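Local coordinates for hypothetical protein TM1012 (Thermotoga maritima, PDB 2FCL) that is of unconfirmed function but probably transfers nucleotides, as a putative nucleotidyltransferase related to aminoglycoside 2''-adenylyltransferases, at residues W36-S41 with I56-D61. Numbering follows the deposited sequence. Where two conformers were deposited one is given.
Sequences WVVTGS and IDIQTD. With EDO (1,2-ethanediol), chain D.
Thr39 OG1, 3.4 Å from Asp57 CB, is gripped by two waters, with 2.7 Å from OG1 to each oxygen. One water donates to Asp57 OD2, the other weakly to Gln59 OE1. With OG1 between its own backbone N and carbonyl carbon (chi1 71°), Thr39 turns the hydroxyl to Asp57 and lays CG2 3.6 Å from Gln59 CB. An alanine at Asp57 would probably leave the first water without its carboxylate acceptor, freer to shift beside Thr39.

Beneath these side chains the strands run antiparallel: Val37 and Gln59 exchange two backbone bonds, and Thr39 N reaches Asp57 O at 3.0 Å. On the other face Ile58 crosses Val38 obliquely, its CD1 3.9 Å from Val38 CG2, and the same methyl meets the Trp36 ring at its edge, near the ring plane. Helix 62-71 packs against Ile58 through Ile68.

Near Asp57 an ethanediol, probably from the crystallisation liquor and doubtful in its placing, accepts a bond from Asp57 N at O2 (2.8 Å). Gly40-Ser41 at the passage from strand to helix, with Gly40 near the Asp57 carboxylate, is consistent with the Gly-Ser motif and the Asp-x-Asp pair, of which Asp57 would be the second, of the nucleotidyltransferase fold, whose acids bind metal in relatives.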
loop_
_atom_site.group_PDB
_atom_site.type_symbol
_atom_site.label_atom_id
_atom_site.label_comp_id
_atom_site.label_asym_id
_atom_site.label_seq_id
_atom_site.Cartn_x
_atom_site.Cartn_y
_atom_site.Cartn_z
ATOM N N TRP A 36 -4.024 -0.193 8.618
ATOM C CA TRP A 36 -3.378 -0.538 7.355
ATOM C C TRP A 36 -4.286 -0.287 6.170
ATOM O O TRP A 36 -5.500 -0.311 6.281
ATOM C CB TRP A 36 -2.893 -1.996 7.361
ATOM C CG TRP A 36 -3.972 -3.041 7.431
ATOM C CD1 TRP A 36 -4.786 -3.316 8.505
ATOM C CD2 TRP A 36 -4.385 -3.934 6.397
ATOM N NE1 TRP A 36 -5.661 -4.298 8.189
ATOM C CE2 TRP A 36 -5.425 -4.721 6.914
ATOM C CE3 TRP A 36 -3.962 -4.163 5.090
ATOM C CZ2 TRP A 36 -6.048 -5.719 6.175
ATOM C CZ3 TRP A 36 -4.588 -5.162 4.353
ATOM C CH2 TRP A 36 -5.604 -5.931 4.905
ATOM N N VAL A 37 -3.661 -0.082 5.023
ATOM C CA VAL A 37 -4.350 -0.007 3.748
ATOM C C VAL A 37 -3.470 -0.668 2.688
ATOM O O VAL A 37 -2.242 -0.573 2.733
ATOM C CB VAL A 37 -4.662 1.430 3.272
ATOM C CG1 VAL A 37 -5.768 2.044 4.083
ATOM C CG2 VAL A 37 -3.426 2.291 3.240
ATOM N N VAL A 38 -4.103 -1.304 1.723
ATOM C CA VAL A 38 -3.429 -1.732 0.507
ATOM C C VAL A 38 -3.315 -0.494 -0.383
ATOM O O VAL A 38 -4.258 0.294 -0.501
ATOM C CB VAL A 38 -4.222 -2.847 -0.209
ATOM C CG1 VAL A 38 -3.489 -3.326 -1.441
ATOM C CG2 VAL A 38 -4.483 -4.019 0.749
ATOM N N THR A 39 -2.149 -0.336 -0.997
ATOM C CA THR A 39 -1.868 0.787 -1.880
ATOM C C THR A 39 -1.265 0.281 -3.166
ATOM O O THR A 39 -1.016 -0.895 -3.319
ATOM C CB THR A 39 -0.929 1.818 -1.224
ATOM O OG1 THR A 39 0.404 1.315 -1.110
ATOM C CG2 THR A 39 -1.416 2.189 0.136
ATOM N N GLY A 40 -1.086 1.164 -4.135
ATOM C CA GLY A 40 -0.422 0.785 -5.370
ATOM C C GLY A 40 -1.225 -0.178 -6.204
ATOM O O GLY A 40 -2.455 -0.207 -6.153
ATOM N N SER A 41 -0.537 -0.968 -7.015
ATOM C CA SER A 41 -1.205 -1.722 -8.070
ATOM C C SER A 41 -2.347 -2.643 -7.605
ATOM O O SER A 41 -3.383 -2.721 -8.251
ATOM C CB SER A 41 -0.188 -2.490 -8.921
ATOM O OG SER A 41 0.464 -3.512 -8.199
ATOM N N ILE A 56 2.832 -6.539 -3.602
ATOM C CA ILE A 56 1.804 -5.973 -2.765
ATOM C C ILE A 56 2.424 -4.917 -1.873
ATOM O O ILE A 56 3.457 -5.160 -1.256
ATOM C CB ILE A 56 1.122 -7.051 -1.925
ATOM C CG1 ILE A 56 0.493 -8.100 -2.840
ATOM C CG2 ILE A 56 0.101 -6.433 -0.965
ATOM C CD1 ILE A 56 -0.176 -9.220 -2.105
ATOM N N ASP A 57 1.757 -3.773 -1.778
ATOM C CA ASP A 57 2.185 -2.656 -0.951
ATOM C C ASP A 57 1.175 -2.441 0.146
ATOM O O ASP A 57 -0.013 -2.275 -0.133
ATOM C CB ASP A 57 2.317 -1.371 -1.776
ATOM C CG ASP A 57 3.388 -1.452 -2.849
ATOM O OD1 ASP A 57 4.322 -2.266 -2.741
ATOM O OD2 ASP A 57 3.277 -0.652 -3.800
ATOM N N ILE A 58 1.647 -2.443 1.388
ATOM C CA ILE A 58 0.830 -2.152 2.544
ATOM C C ILE A 58 1.372 -0.899 3.219
ATOM O O ILE A 58 2.538 -0.832 3.566
ATOM C CB ILE A 58 0.863 -3.313 3.553
ATOM C CG1 ILE A 58 0.406 -4.628 2.908
ATOM C CG2 ILE A 58 0.015 -2.987 4.758
ATOM C CD1 ILE A 58 -0.993 -4.666 2.323
ATOM N N GLN A 59 0.505 0.081 3.390
ATOM C CA GLN A 59 0.836 1.311 4.069
ATOM C C GLN A 59 0.175 1.312 5.440
ATOM O O GLN A 59 -0.948 0.854 5.610
ATOM C CB GLN A 59 0.437 2.529 3.244
ATOM C CG GLN A 59 0.870 3.834 3.854
ATOM C CD GLN A 59 0.667 5.018 2.935
ATOM O OE1 GLN A 59 0.446 4.834 1.748
ATOM N NE2 GLN A 59 0.776 6.236 3.479
ATOM N N THR A 60 0.886 1.844 6.425
ATOM C CA THR A 60 0.483 1.812 7.807
ATOM C C THR A 60 1.094 3.004 8.524
ATOM O O THR A 60 1.650 3.908 7.885
ATOM C CB THR A 60 0.869 0.448 8.439
ATOM O OG1 THR A 60 0.392 0.363 9.773
ATOM C CG2 THR A 60 2.361 0.215 8.416
ATOM N N ASP A 61 0.967 3.027 9.844
ATOM C CA ASP A 61 1.627 4.050 10.653
ATOM C C ASP A 61 2.905 3.474 11.259
ATOM O O ASP A 61 3.274 2.342 10.958
ATOM C CB ASP A 61 0.647 4.653 11.667
ATOM C CG ASP A 61 -0.036 3.632 12.542
ATOM O OD1 ASP A 61 0.441 2.492 12.629
ATOM O OD2 ASP A 61 -1.075 3.987 13.165
HETATM C C1 EDO D . 0.577 -3.878 -5.472
HETATM O O1 EDO D . 1.857 -3.303 -5.851
HETATM C C2 EDO D . 0.057 -3.095 -4.283
HETATM O O2 EDO D . -0.634 -3.628 -3.188
HETATM O O HOH W 1 2.205 1.572 -3.172
HETATM O O HOH W 2 2.367 2.361 0.345
#